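Local coordinates for protein pyruvate kinase (Toxoplasma gondii, PDB 3GG8) that catalyses the last step of glycolysis, the transfer of a phosphoryl group from phosphoenolpyruvate to ADP, which yields pyruvate and ATP, at residues T465-V468 and I469-A472; S443-K446 and H447-I451; Y145-L148 and P149-K153; D209-D212 and I213-G217; T359-T362 and M363-C367. One frame throughout, in Å; residues are numbered along the deposited sequence.

Overall arrangement
All five contacts are local, each within a single helix or turn, and together they sample the three-domain build of pyruvate kinase. Interactions 4 and 5 lie on helices packed against the eight-stranded parallel barrel, on opposite sides of the chain's centre, with their own centres about 32 Å apart. Interaction 3 belongs to the small beta domain, about 29 Å from interaction 4 and about 61 Å from interaction 1, centre to centre. Interactions 1 and 2 share the C-terminal alpha/beta domain, about 20 Å apart between centres. Interaction 2 faces the barrel, its nearest atoms about 10 Å from those of interaction 4 and about 11 Å from those of interaction 5.

Interaction 1 of 5, residues T465-V468 and I469-A472; sequences TDHV and IRNA
I469 N, R470 N, N471 N and A472 N bond back to T465 O, D466 O, H467 O and V468 O, forming the first turns of helix 465-478. The bond from R470 N to D466 O is short, at 2.7 Å, while those from I469 N to T465 O and from A472 N to V468 O are both 3.0 Å long.

Apolar contact occupies the inner side. T465 and I469 lie side by side and point the same way, with T465 CG2 3.7 Å from I469 CD1. The threonine torsion (chi1 -60°) sets CG2 anti to its own backbone N and so offers the methyl, not the hydroxyl, to the isoleucine.

Polar and charged groups gather on the outer side. The R470 chain bends at chi2 and chi3 and folds back over the preceding turn, bringing NH1 to 3.3 Å from H467 ND1 in a weak hydrogen bond with an N-H...N angle of 132°. The imidazole and guanidinium planes are 57° apart. The same NH1 comes 3.3 Å from D466 CB, but D466 OD2 stays 4.5 Å from R470 NH1, well out of the guanidinium plane, so the charges are merely near each other; the aspartate instead pairs through OD1 with K506.

Alanine, valine, isoleucine and the methyl side of threonine suit the face laid on the central sheet: T465, V468 and I469 touch L416, A472 meets L414 on the same strand 412-416, I469 reaches A490 of strand 487-494, and V468 and A472 cover L438 of strand 435-439.

Interaction 2 of 5, residues S443-K446 and H447-I451; sequences STIK and HLQVI
H447 folds back over S443 one helical turn earlier, at the end of helix 442-447. Its CB lies 3.5 Å from S443 O, the carbonyl that also accepts a hydrogen bond from H447 N at 2.8 Å. With CG anti to its own carbonyl carbon (chi1 -67°), the ring is laid across that oxygen: S443 O hangs 3.0 Å over one face of the H447 ring, displaced from the ring centre toward CG and ND1. ND1 is thus near the oxygen without a hydrogen bond, since the oxygen lies over the face. H447 CD2 is farther from S443 O, at 3.7 Å, and CE1 passes S443 CB at 4.1 Å. At the far end NE2 makes weak hydrogen bonds to the carbonyls of H249 and N223, while the ring meets F224 edge-to-face.

On the side turned to the sheet, T444 and L448 run side by side, CG2 of the threonine 3.7 Å from CD2 of the leucine. T444 rests on S439, and L448 on A437 and T456, of strands 435-439 and 454-458. The T444 hydroxyl is bound to E418 O.

Beyond H447 the helix tightens into a 3-10 turn at 448-450, and Q449 N bonds to K446 O. The carbonyl of I445 is instead taken by a side chain: Q449, bent at chi2, turns NE2 back to I445 O at 2.9 Å, with an N-H...O angle of 168° and the oxygen close to the amide plane. A glutamine amide thus stands in for a backbone N-H where the alpha-helical pattern ends, while the histidine, through NE2, reaches weakly to carbonyls in loops leading into the barrel strands.

Interaction 3 of 5, residues Y145-L148 and P149-K153; sequences YGAL and PQSVK
The hydroxyl of S151 is the middle of a short relay: Y145 OH donates to S151 OG at 2.7 Å, and S151 OG in turn donates to A147 O at 2.6 Å. The second bond reaches the carbonyl from above its plane, 51° out of it. Serine suits this place because its one short arm both accepts and donates, and its torsion (chi1 -55°) lays OG beside the backbone N. Y145 reaches it with CG anti to the backbone N; the phenol oxygen also accepts from Q201 N, so two partners hold the end of the ring.

L148 O takes two backbone donors, V152 N nearly in line with the carbonyl and S151 N from above its plane, both at 3.0 Å. Q150 N adds a weak bond to A147 O.

Residues 145-148 form a type I beta turn, and the chain coils on directly from it, all within the loop that joins strands 140-142 and 157-160 of the small beta domain. P149 fits here because its ring holds phi near the -70° of the coil, and because Y145 O is already taken by L148 N, so that no N-H is needed for it.

Outside this polar centre the Y145 ring turns one face to the backbone of the turn, L148 N standing 3.6 Å from its plane. L148 and V152 point the same way, CD1 of the leucine 4.2 Å from CB of the valine, and both press on I158. V152 also covers V169, V172 and V177, and P149 packs on T130 and V177.

Interaction 4 of 5, residues D209-D212 and I213-G217; sequences DKHD and ILNFG
I213 N bonds to D209 O at 2.9 Å, in the middle of helix 207-217, one of the helices around the (beta/alpha)8 (TIM) barrel; the helix ends in a wider pi-type turn. The I213 side chain lies over the same carbonyl, its CG1 3.5 Å from D209 O. As an apolar branched residue it suits the inner side, where it touches I205 and L243. D209 points its carboxylate away from this contact, accepting from the amides of G206 and G104.

L214 comes next, its N bonded to K210 O. CD1 of the leucine meets CG of K210 at 3.8 Å, so it is the aliphatic part of the lysine that provides the contact; K210 also packs on Y238 and L242 of helix 233-243.

N215 has two links to H211. Its N donates to H211 O, and its OD1 accepts a weak hydrogen bond from H211 ND1 at 3.1 Å. That oxygen lies at the ring edge, near the imidazole plane, while the ring and amide planes are 61° apart. H211 can turn ND1 forward because CG is anti to its backbone N (chi1 175°). The ring also stacks on H74, whose NE2 bonds to D212 OD1; D212 OD2 forms a salt bridge with K208.

At F216 the regular pattern widens: its N makes only a weak bond to D212 O, and the side chain leads away to meet F69 and H74 edge-to-face. Glycine suits position 217, where a CB would run into I213 O. G217 N completes the pi-type turn by donating to D212 O at 2.9 Å, with an almost straight N-H...O angle of 175°.

Interaction 5 of 5, residues T359-T362 and M363-C367; sequences TVET and MARIC
Regular alpha-helical bonds tie 359-362 to 363-367: M363 N to T359 O and A364 N to V360 O, both at 3.1 Å, then R365 N to E361 O and I366 N to T362 O, both at 2.9 Å. The helix they build, 356-371, comes after barrel strand 343-346 and the short helix 348-351 and packs on the outside of the (beta/alpha)8 (TIM) barrel.

One side of it is apolar. M363 leads away from the preceding turn, bending at chi3, to touch V344, L346 and I40, a long flexible chain suited to bridging first and last barrel strands. A364 is small enough to sit close to I40. I366 crosses T362 obliquely, its CD1 4.1 Å from T362 CG2, and continues onto A330, V333 and A334 of helix 327-339. The hydroxyl of T362 turns back along its own helix to I358 O, leaving its methyl for the isoleucine.

The other side carries opposite charges. E361 and R365 lie side by side and point the same way, with carboxylate and guanidinium planes 80° apart. The R365 chain bends at chi3 (-98°), which lays the guanidinium back over the previous turn with E361 O above one face. R365 also makes a cation-pi contact with W33, and R365 and I366 both pack on E289 of a second subunit. Within the helix, R365 NH1 is 3.5 Å from E361 OE2 in a long salt bridge, and equally 3.5 Å from E361 CB.

Interaction 1 of 5, residues T465-V468 and I469-A472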
# COMPACT_ATOMS: atom_id res chain seq x y z
N THR C 465 18.62 -33.77 2.30
CA THR C 465 17.52 -32.82 2.07
C THR C 465 16.50 -33.27 1.01
O THR C 465 15.30 -33.32 1.28
CB THR C 465 18.09 -31.42 1.68
OG1 THR C 465 18.93 -30.94 2.73
CG2 THR C 465 16.99 -30.40 1.37
N ASP C 466 17.00 -33.57 -0.19
CA ASP C 466 16.19 -34.03 -1.33
C ASP C 466 15.42 -35.29 -1.00
O ASP C 466 14.24 -35.37 -1.27
CB ASP C 466 17.08 -34.31 -2.55
CG ASP C 466 17.39 -33.06 -3.37
OD1 ASP C 466 17.03 -31.93 -2.95
OD2 ASP C 466 18.01 -33.23 -4.45
N HIS C 467 16.12 -36.29 -0.45
CA HIS C 467 15.51 -37.54 0.01
C HIS C 467 14.35 -37.30 0.98
O HIS C 467 13.25 -37.86 0.79
CB HIS C 467 16.56 -38.42 0.67
CG HIS C 467 17.44 -39.15 -0.29
ND1 HIS C 467 17.81 -38.63 -1.51
CD2 HIS C 467 18.05 -40.35 -0.20
CE1 HIS C 467 18.59 -39.48 -2.14
NE2 HIS C 467 18.76 -40.54 -1.37
N VAL C 468 14.58 -36.47 2.00
CA VAL C 468 13.56 -36.16 3.00
C VAL C 468 12.34 -35.52 2.32
O VAL C 468 11.22 -35.93 2.58
CB VAL C 468 14.11 -35.25 4.15
CG1 VAL C 468 12.96 -34.62 4.93
CG2 VAL C 468 14.96 -36.03 5.08
N ILE C 469 12.58 -34.54 1.46
CA ILE C 469 11.53 -33.92 0.64
C ILE C 469 10.82 -34.93 -0.28
O ILE C 469 9.58 -34.94 -0.34
CB ILE C 469 12.07 -32.71 -0.18
CG1 ILE C 469 12.45 -31.56 0.76
CG2 ILE C 469 11.05 -32.24 -1.24
CD1 ILE C 469 13.48 -30.60 0.18
N ARG C 470 11.57 -35.78 -0.99
CA ARG C 470 10.97 -36.82 -1.83
C ARG C 470 10.05 -37.72 -1.00
O ARG C 470 8.94 -38.03 -1.43
CB ARG C 470 12.03 -37.67 -2.51
CG ARG C 470 12.16 -37.46 -4.02
CD ARG C 470 13.23 -36.43 -4.35
NE ARG C 470 14.23 -36.96 -5.28
CZ ARG C 470 15.48 -37.29 -4.95
NH1 ARG C 470 15.91 -37.14 -3.70
NH2 ARG C 470 16.31 -37.77 -5.87
N ASN C 471 10.50 -38.11 0.18
CA ASN C 471 9.76 -39.03 1.03
C ASN C 471 8.45 -38.43 1.53
O ASN C 471 7.41 -39.10 1.54
CB ASN C 471 10.63 -39.50 2.21
CG ASN C 471 9.96 -40.57 3.06
OD1 ASN C 471 9.78 -41.72 2.63
ND2 ASN C 471 9.62 -40.20 4.28
N ALA C 472 8.52 -37.16 1.94
CA ALA C 472 7.38 -36.46 2.47
C ALA C 472 6.27 -36.36 1.43
O ALA C 472 5.10 -36.59 1.75
CB ALA C 472 7.80 -35.07 2.94

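Interaction 2 of 5, residues S443-K446 and H447-I451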
# COMPACT_ATOMS: atom_id res chain seq x y z
N SER C 443 12.45 -34.33 20.42
CA SER C 443 12.00 -33.23 21.26
C SER C 443 11.49 -32.05 20.43
O SER C 443 10.47 -31.44 20.78
CB SER C 443 13.07 -32.83 22.29
OG SER C 443 14.24 -32.39 21.64
N THR C 444 12.14 -31.77 19.30
CA THR C 444 11.64 -30.76 18.36
C THR C 444 10.25 -31.09 17.84
O THR C 444 9.37 -30.24 17.84
CB THR C 444 12.63 -30.49 17.20
OG1 THR C 444 13.71 -29.70 17.68
CG2 THR C 444 11.98 -29.71 16.06
N ILE C 445 10.04 -32.33 17.40
CA ILE C 445 8.70 -32.76 16.98
C ILE C 445 7.62 -32.55 18.07
O ILE C 445 6.50 -32.12 17.77
CB ILE C 445 8.73 -34.22 16.48
CG1 ILE C 445 9.20 -34.26 15.03
CG2 ILE C 445 7.36 -34.90 16.58
CD1 ILE C 445 10.39 -35.09 14.89
N LYS C 446 7.99 -32.82 19.32
CA LYS C 446 7.11 -32.60 20.47
C LYS C 446 6.86 -31.10 20.75
O LYS C 446 5.72 -30.71 21.03
CB LYS C 446 7.68 -33.27 21.73
CG LYS C 446 7.80 -34.80 21.65
CD LYS C 446 6.53 -35.48 22.09
CE LYS C 446 6.65 -36.99 22.08
NZ LYS C 446 7.51 -37.50 23.19
N HIS C 447 7.90 -30.28 20.67
CA HIS C 447 7.77 -28.83 20.89
C HIS C 447 6.85 -28.17 19.87
O HIS C 447 6.18 -27.19 20.16
CB HIS C 447 9.15 -28.15 20.88
CG HIS C 447 10.02 -28.54 22.03
ND1 HIS C 447 11.39 -28.68 21.91
CD2 HIS C 447 9.73 -28.82 23.33
CE1 HIS C 447 11.90 -29.01 23.08
NE2 HIS C 447 10.92 -29.10 23.96
N LEU C 448 6.80 -28.74 18.68
CA LEU C 448 6.04 -28.20 17.56
C LEU C 448 4.54 -28.46 17.66
O LEU C 448 3.77 -27.95 16.85
CB LEU C 448 6.59 -28.80 16.26
CG LEU C 448 7.53 -28.02 15.32
CD1 LEU C 448 8.12 -26.73 15.88
CD2 LEU C 448 8.60 -28.95 14.78
N GLN C 449 4.12 -29.23 18.66
CA GLN C 449 2.71 -29.58 18.82
C GLN C 449 1.92 -28.39 19.35
O GLN C 449 0.71 -28.43 19.47
CB GLN C 449 2.56 -30.77 19.77
CG GLN C 449 3.27 -32.03 19.29
CD GLN C 449 2.79 -32.51 17.94
OE1 GLN C 449 1.58 -32.62 17.69
NE2 GLN C 449 3.73 -32.82 17.06
N VAL C 450 2.66 -27.32 19.61
CA VAL C 450 2.16 -26.11 20.24
C VAL C 450 2.06 -24.93 19.22
O VAL C 450 1.66 -23.81 19.57
CB VAL C 450 3.05 -25.87 21.51
CG1 VAL C 450 3.75 -24.58 21.51
CG2 VAL C 450 2.31 -26.20 22.81
N ILE C 451 2.38 -25.22 17.96
CA ILE C 451 2.45 -24.22 16.87
C ILE C 451 1.22 -24.34 15.94
O ILE C 451 1.02 -25.37 15.30
CB ILE C 451 3.77 -24.39 16.00
CG1 ILE C 451 5.04 -24.47 16.86
CG2 ILE C 451 3.92 -23.25 14.99
CD1 ILE C 451 5.25 -23.30 17.84

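Interaction 3 of 5, residues Y145-L148 and P149-K153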
# COMPACT_ATOMS: atom_id res chain seq x y z
N TYR C 145 -0.46 -15.59 54.04
CA TYR C 145 0.59 -14.74 53.51
C TYR C 145 1.08 -13.76 54.57
O TYR C 145 0.45 -12.75 54.85
CB TYR C 145 0.07 -14.04 52.25
CG TYR C 145 1.01 -13.05 51.60
CD1 TYR C 145 0.53 -11.82 51.14
CD2 TYR C 145 2.37 -13.35 51.41
CE1 TYR C 145 1.39 -10.90 50.53
CE2 TYR C 145 3.23 -12.43 50.80
CZ TYR C 145 2.73 -11.21 50.37
OH TYR C 145 3.55 -10.30 49.77
N GLY C 146 2.23 -14.09 55.16
CA GLY C 146 2.76 -13.39 56.34
C GLY C 146 3.14 -11.93 56.11
O GLY C 146 3.11 -11.13 57.04
N ALA C 147 3.50 -11.61 54.87
CA ALA C 147 3.87 -10.26 54.47
C ALA C 147 2.69 -9.44 53.94
O ALA C 147 2.90 -8.37 53.38
CB ALA C 147 4.98 -10.32 53.41
N LEU C 148 1.46 -9.91 54.11
CA LEU C 148 0.28 -9.12 53.71
C LEU C 148 0.30 -7.63 54.17
O LEU C 148 0.08 -6.72 53.35
CB LEU C 148 -1.03 -9.80 54.13
CG LEU C 148 -2.35 -9.10 53.80
CD1 LEU C 148 -2.56 -9.00 52.28
CD2 LEU C 148 -3.53 -9.77 54.49
N PRO C 149 0.55 -7.38 55.47
CA PRO C 149 0.44 -5.99 55.94
C PRO C 149 1.55 -5.08 55.40
O PRO C 149 1.42 -3.85 55.44
CB PRO C 149 0.55 -6.11 57.46
CG PRO C 149 0.38 -7.57 57.77
CD PRO C 149 0.91 -8.29 56.57
N GLN C 150 2.61 -5.70 54.89
CA GLN C 150 3.73 -4.99 54.27
C GLN C 150 3.69 -5.05 52.73
O GLN C 150 4.66 -4.72 52.06
CB GLN C 150 5.06 -5.58 54.79
CG GLN C 150 5.36 -5.27 56.28
CD GLN C 150 4.69 -6.24 57.25
OE1 GLN C 150 4.72 -7.45 57.06
NE2 GLN C 150 4.08 -5.70 58.31
N SER C 151 2.55 -5.47 52.18
CA SER C 151 2.39 -5.57 50.73
C SER C 151 1.23 -4.69 50.29
O SER C 151 1.27 -4.02 49.26
CB SER C 151 2.12 -7.03 50.33
OG SER C 151 3.14 -7.90 50.82
N VAL C 152 0.21 -4.71 51.12
CA VAL C 152 -1.04 -4.00 50.91
C VAL C 152 -0.99 -2.64 51.62
O VAL C 152 -0.27 -2.48 52.63
CB VAL C 152 -2.21 -4.96 51.36
CG1 VAL C 152 -2.99 -4.44 52.52
CG2 VAL C 152 -3.08 -5.38 50.18
N LYS C 153 -1.68 -1.64 51.07
CA LYS C 153 -1.76 -0.30 51.66
C LYS C 153 -3.22 0.16 51.67
O LYS C 153 -4.02 -0.38 50.91
CB LYS C 153 -0.90 0.71 50.87
CG LYS C 153 0.60 0.38 50.83
CD LYS C 153 1.42 1.57 50.32
CE LYS C 153 2.57 1.10 49.41
NZ LYS C 153 3.42 -0.01 49.98

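Interaction 4 of 5, residues D209-D212 and I213-G217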
# COMPACT_ATOMS: atom_id res chain seq x y z
N ASP C 209 7.87 -26.97 43.86
CA ASP C 209 7.95 -26.77 42.41
C ASP C 209 9.30 -27.23 41.84
O ASP C 209 9.34 -27.91 40.82
CB ASP C 209 7.73 -25.31 42.07
CG ASP C 209 6.42 -24.77 42.63
OD1 ASP C 209 5.36 -25.39 42.40
OD2 ASP C 209 6.46 -23.70 43.26
N LYS C 210 10.39 -26.85 42.51
CA LYS C 210 11.72 -27.29 42.13
C LYS C 210 11.80 -28.82 42.06
O LYS C 210 12.35 -29.38 41.11
CB LYS C 210 12.79 -26.71 43.08
CG LYS C 210 14.19 -27.29 42.85
CD LYS C 210 15.32 -26.39 43.30
CE LYS C 210 15.98 -26.95 44.54
NZ LYS C 210 17.41 -26.51 44.68
N HIS C 211 11.25 -29.50 43.06
CA HIS C 211 11.21 -30.97 43.11
C HIS C 211 10.41 -31.56 41.93
O HIS C 211 10.83 -32.53 41.28
CB HIS C 211 10.63 -31.41 44.47
CG HIS C 211 10.43 -32.89 44.61
ND1 HIS C 211 11.48 -33.79 44.60
CD2 HIS C 211 9.31 -33.62 44.81
CE1 HIS C 211 11.00 -35.01 44.76
NE2 HIS C 211 9.69 -34.93 44.90
N ASP C 212 9.26 -30.94 41.65
CA ASP C 212 8.44 -31.35 40.52
C ASP C 212 9.13 -31.16 39.18
O ASP C 212 9.00 -32.00 38.29
CB ASP C 212 7.12 -30.60 40.55
CG ASP C 212 6.30 -30.90 41.80
OD1 ASP C 212 6.50 -31.97 42.42
OD2 ASP C 212 5.43 -30.08 42.15
N ILE C 213 9.85 -30.06 39.01
CA ILE C 213 10.58 -29.83 37.75
C ILE C 213 11.76 -30.80 37.56
O ILE C 213 11.91 -31.39 36.48
CB ILE C 213 11.07 -28.36 37.65
CG1 ILE C 213 9.87 -27.43 37.40
CG2 ILE C 213 12.16 -28.20 36.57
CD1 ILE C 213 10.14 -25.96 37.76
N LEU C 214 12.56 -30.96 38.60
CA LEU C 214 13.80 -31.73 38.49
C LEU C 214 13.57 -33.23 38.61
O LEU C 214 14.15 -34.01 37.86
CB LEU C 214 14.82 -31.28 39.54
CG LEU C 214 15.38 -29.85 39.58
CD1 LEU C 214 16.30 -29.67 40.80
CD2 LEU C 214 16.14 -29.48 38.30
N ASN C 215 12.73 -33.64 39.57
CA ASN C 215 12.56 -35.05 39.87
C ASN C 215 11.35 -35.72 39.22
O ASN C 215 11.21 -36.94 39.28
CB ASN C 215 12.66 -35.30 41.37
CG ASN C 215 14.00 -34.84 41.93
OD1 ASN C 215 14.07 -34.13 42.93
ND2 ASN C 215 15.07 -35.21 41.26
N PHE C 216 10.52 -34.93 38.54
CA PHE C 216 9.50 -35.48 37.69
C PHE C 216 9.67 -34.99 36.25
O PHE C 216 9.94 -35.80 35.35
CB PHE C 216 8.09 -35.18 38.21
CG PHE C 216 7.01 -35.97 37.51
CD1 PHE C 216 6.50 -37.13 38.10
CD2 PHE C 216 6.52 -35.57 36.28
CE1 PHE C 216 5.50 -37.87 37.47
CE2 PHE C 216 5.53 -36.30 35.62
CZ PHE C 216 5.01 -37.46 36.22
N GLY C 217 9.52 -33.68 36.04
CA GLY C 217 9.53 -33.05 34.70
C GLY C 217 10.63 -33.59 33.79
O GLY C 217 10.36 -34.02 32.67

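Interaction 5 of 5, residues T359-T362 and M363-C367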
# COMPACT_ATOMS: atom_id res chain seq x y z
N THR C 359 -16.01 -32.68 24.48
CA THR C 359 -15.49 -31.34 24.67
C THR C 359 -14.34 -31.07 23.69
O THR C 359 -14.24 -29.98 23.13
CB THR C 359 -15.09 -31.05 26.14
OG1 THR C 359 -16.18 -31.40 27.01
CG2 THR C 359 -14.76 -29.57 26.34
N VAL C 360 -13.47 -32.06 23.47
CA VAL C 360 -12.35 -31.90 22.54
C VAL C 360 -12.83 -31.75 21.10
O VAL C 360 -12.30 -30.93 20.35
CB VAL C 360 -11.31 -33.05 22.62
CG1 VAL C 360 -10.19 -32.83 21.63
CG2 VAL C 360 -10.73 -33.16 24.00
N GLU C 361 -13.81 -32.56 20.71
CA GLU C 361 -14.40 -32.44 19.37
C GLU C 361 -15.04 -31.07 19.17
O GLU C 361 -14.96 -30.50 18.08
CB GLU C 361 -15.47 -33.52 19.14
CG GLU C 361 -15.08 -34.94 19.51
CD GLU C 361 -16.11 -35.97 19.06
OE1 GLU C 361 -15.70 -37.00 18.47
OE2 GLU C 361 -17.32 -35.75 19.29
N THR C 362 -15.71 -30.58 20.20
CA THR C 362 -16.43 -29.30 20.14
C THR C 362 -15.46 -28.14 19.95
O THR C 362 -15.69 -27.25 19.12
CB THR C 362 -17.32 -29.12 21.40
OG1 THR C 362 -18.24 -30.21 21.47
CG2 THR C 362 -18.09 -27.81 21.37
N MET C 363 -14.36 -28.15 20.68
CA MET C 363 -13.36 -27.11 20.52
C MET C 363 -12.68 -27.16 19.17
O MET C 363 -12.31 -26.12 18.64
CB MET C 363 -12.30 -27.14 21.64
CG MET C 363 -11.66 -25.75 21.81
SD MET C 363 -11.01 -25.47 23.45
CE MET C 363 -9.67 -26.66 23.39
N ALA C 364 -12.47 -28.37 18.63
CA ALA C 364 -11.94 -28.56 17.27
C ALA C 364 -12.89 -27.95 16.25
O ALA C 364 -12.46 -27.31 15.30
CB ALA C 364 -11.73 -30.03 16.98
N ARG C 365 -14.19 -28.16 16.47
CA ARG C 365 -15.23 -27.57 15.62
C ARG C 365 -15.24 -26.05 15.71
O ARG C 365 -15.31 -25.39 14.69
CB ARG C 365 -16.61 -28.11 15.99
CG ARG C 365 -16.96 -29.47 15.41
CD ARG C 365 -18.41 -29.84 15.73
NE ARG C 365 -18.52 -30.71 16.90
CZ ARG C 365 -18.51 -32.05 16.85
NH1 ARG C 365 -18.63 -32.76 17.97
NH2 ARG C 365 -18.40 -32.67 15.67
N ILE C 366 -15.16 -25.49 16.92
CA ILE C 366 -15.16 -24.03 17.11
C ILE C 366 -13.91 -23.42 16.50
O ILE C 366 -13.97 -22.35 15.91
CB ILE C 366 -15.24 -23.61 18.59
CG1 ILE C 366 -16.54 -24.07 19.24
CG2 ILE C 366 -15.13 -22.08 18.72
CD1 ILE C 366 -16.45 -24.14 20.76
N CYS C 367 -12.78 -24.11 16.63
CA CYS C 367 -11.53 -23.67 16.02
C CYS C 367 -11.70 -23.60 14.51
O CYS C 367 -11.40 -22.58 13.90
CB CYS C 367 -10.37 -24.59 16.38
SG CYS C 367 -9.74 -24.30 18.06